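Local coordinates for protein CurM Sulfotransferase (Moorea producta, PDB 4GBM) that probably transfers a sulfonate group from the donor PAPS to a polyketide intermediate during curacin biosynthesis, at residues E214-I219 with Q234-F238. The protein carries 2 engineered substitutions. Numbering follows the deposited sequence.
Sequences ERQHQI and QLCDF
His217 and Phe238 lay their side chains against each other, sliding past in opposite directions, where the edge strand 216-220 meets the helix 228-239. The two rings form an offset stack, with centroids 5.0 Å apart and planes inclined by 19°. The offset is large enough that each ring receives a methylene group: His217 CB sits 3.4 Å from the centroid of the Phe238 ring, almost on its normal, while Phe238 CB comes over a face of the imidazole toward its rim, 4.2 Å from that centroid. Both side chains have CG anti to the backbone N (chi1 -175° for His217 and 169° for Phe238), which extends each ring over the root of the other and gives two reciprocal CH-pi contacts. The far end of the phenyl ring reaches the backbone where the chain enters the strand: its CZ meets Arg215 C edge-on at 3.7 Å, and CE1 lies near the carbonyl oxygens of Glu214 and Gln216. Toward the C-terminal end of the strand, His217 and Ile219 meet the two methyls of Leu235: CD1 lies against His217 CD2, and CD2 lies 3.9 Å from Ile219 CD1, with the leucine and isoleucine side chains crossing at about a right angle. Leu235 and Ile219 also touch Ile160 of the adjacent strand 158-163, to which 216-220 is hydrogen-bonded in parallel. Cut back to an alanine, Phe238 would keep its CB near the imidazole, but His217 CB would probably lose the phenyl face it rests on, leaving a gap beside the backbone of Arg215 and the imidazole freer to turn. Helix 221-226 links the two elements, segment 234-238 runs nearly antiparallel to 216-219, and no hydrogen bond joins them. Dispersion and CH-pi contacts therefore dock this helix on one face of the parallel sulfotransferase sheet, at its edge strand.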
loop_
_atom_site.group_PDB
_atom_site.type_symbol
_atom_site.label_atom_id
_atom_site.label_comp_id
_atom_site.label_asym_id
_atom_site.label_seq_id
_atom_site.Cartn_x
_atom_site.Cartn_y
_atom_site.Cartn_z
ATOM N N GLU A 214 20.492 1.784 -0.338
ATOM C CA GLU A 214 20.435 0.408 0.134
ATOM C C GLU A 214 19.132 0.062 0.871
ATOM O O GLU A 214 18.846 -1.114 1.109
ATOM C CB GLU A 214 21.665 0.103 1.001
ATOM C CG GLU A 214 23.014 0.155 0.250
ATOM C CD GLU A 214 23.559 1.568 0.000
ATOM O OE1 GLU A 214 24.541 1.686 -0.765
ATOM O OE2 GLU A 214 23.031 2.556 0.560
ATOM N N ARG A 215 18.332 1.075 1.206
ATOM C CA ARG A 215 17.051 0.856 1.904
ATOM C C ARG A 215 15.810 1.045 1.024
ATOM O O ARG A 215 14.681 1.094 1.527
ATOM C CB ARG A 215 16.962 1.750 3.149
ATOM C CG ARG A 215 17.925 1.320 4.249
ATOM C CD ARG A 215 17.472 1.819 5.619
ATOM N NE ARG A 215 17.515 3.275 5.761
ATOM C CZ ARG A 215 16.508 4.043 6.182
ATOM N NH1 ARG A 215 16.685 5.355 6.287
ATOM N NH2 ARG A 215 15.328 3.523 6.506
ATOM N N GLN A 216 16.023 1.142 -0.285
ATOM C CA GLN A 216 14.923 1.370 -1.220
ATOM C C GLN A 216 15.044 0.524 -2.475
ATOM O O GLN A 216 16.150 0.208 -2.934
ATOM C CB GLN A 216 14.819 2.851 -1.588
ATOM C CG GLN A 216 16.119 3.446 -2.115
ATOM C CD GLN A 216 16.018 4.933 -2.295
ATOM O OE1 GLN A 216 15.364 5.420 -3.220
ATOM N NE2 GLN A 216 16.663 5.674 -1.405
ATOM N N HIS A 217 13.889 0.153 -3.024
ATOM C CA HIS A 217 13.835 -0.725 -4.182
ATOM C C HIS A 217 12.601 -0.387 -4.995
ATOM O O HIS A 217 11.497 -0.379 -4.459
ATOM C CB HIS A 217 13.741 -2.172 -3.683
ATOM C CG HIS A 217 13.784 -3.206 -4.762
ATOM N ND1 HIS A 217 14.962 -3.645 -5.328
ATOM C CD2 HIS A 217 12.794 -3.919 -5.349
ATOM C CE1 HIS A 217 14.693 -4.572 -6.230
ATOM N NE2 HIS A 217 13.385 -4.753 -6.267
ATOM N N GLN A 218 12.782 -0.113 -6.282
ATOM C CA GLN A 218 11.652 0.241 -7.131
ATOM C C GLN A 218 11.090 -0.979 -7.838
ATOM O O GLN A 218 11.838 -1.826 -8.334
ATOM C CB GLN A 218 12.065 1.289 -8.170
ATOM C CG GLN A 218 10.883 1.912 -8.915
ATOM C CD GLN A 218 11.322 2.836 -10.036
ATOM O OE1 GLN A 218 11.220 2.492 -11.216
ATOM N NE2 GLN A 218 11.820 4.009 -9.674
ATOM N N ILE A 219 9.760 -1.066 -7.874
ATOM C CA ILE A 219 9.059 -2.072 -8.667
ATOM C C ILE A 219 8.095 -1.367 -9.612
ATOM O O ILE A 219 7.319 -0.520 -9.188
ATOM C CB ILE A 219 8.277 -3.056 -7.780
ATOM C CG1 ILE A 219 9.256 -3.899 -6.951
ATOM C CG2 ILE A 219 7.383 -3.985 -8.642
ATOM C CD1 ILE A 219 8.588 -4.828 -5.973
ATOM N N GLN A 234 14.092 -10.615 -7.390
ATOM C CA GLN A 234 14.902 -9.434 -7.095
ATOM C C GLN A 234 14.450 -8.744 -5.808
ATOM O O GLN A 234 15.283 -8.235 -5.047
ATOM C CB GLN A 234 14.888 -8.459 -8.278
ATOM C CG GLN A 234 15.617 -9.009 -9.503
ATOM C CD GLN A 234 15.615 -8.059 -10.694
ATOM O OE1 GLN A 234 15.231 -6.897 -10.583
ATOM N NE2 GLN A 234 16.051 -8.561 -11.846
ATOM N N LEU A 235 13.139 -8.730 -5.565
ATOM C CA LEU A 235 12.595 -8.177 -4.317
ATOM C C LEU A 235 13.041 -9.009 -3.111
ATOM O O LEU A 235 13.387 -8.459 -2.059
ATOM C CB LEU A 235 11.064 -8.087 -4.379
ATOM C CG LEU A 235 10.370 -7.590 -3.103
ATOM C CD1 LEU A 235 10.842 -6.178 -2.754
ATOM C CD2 LEU A 235 8.864 -7.639 -3.275
ATOM N N CYS A 236 13.034 -10.329 -3.268
ATOM C CA CYS A 236 13.487 -11.223 -2.193
ATOM C C CYS A 236 14.943 -10.952 -1.829
ATOM O O CYS A 236 15.297 -10.942 -0.647
ATOM C CB CYS A 236 13.299 -12.693 -2.573
ATOM S SG CYS A 236 11.591 -13.260 -2.395
ATOM N N ASP A 237 15.787 -10.725 -2.834
ATOM C CA ASP A 237 17.192 -10.387 -2.583
ATOM C C ASP A 237 17.305 -9.080 -1.802
ATOM O O ASP A 237 18.098 -8.982 -0.863
ATOM C CB ASP A 237 17.998 -10.308 -3.885
ATOM C CG ASP A 237 18.121 -11.657 -4.589
ATOM O OD1 ASP A 237 17.981 -12.707 -3.927
ATOM O OD2 ASP A 237 18.368 -11.663 -5.814
ATOM N N PHE A 238 16.486 -8.096 -2.169
ATOM C CA PHE A 238 16.471 -6.810 -1.470
ATOM C C PHE A 238 16.045 -6.958 -0.003
ATOM O O PHE A 238 16.637 -6.345 0.905
ATOM C CB PHE A 238 15.549 -5.840 -2.216
ATOM C CG PHE A 238 15.240 -4.585 -1.459
ATOM C CD1 PHE A 238 16.229 -3.631 -1.229
ATOM C CD2 PHE A 238 13.947 -4.352 -0.989
ATOM C CE1 PHE A 238 15.931 -2.460 -0.536
ATOM C CE2 PHE A 238 13.634 -3.180 -0.293
ATOM C CZ PHE A 238 14.636 -2.237 -0.063
#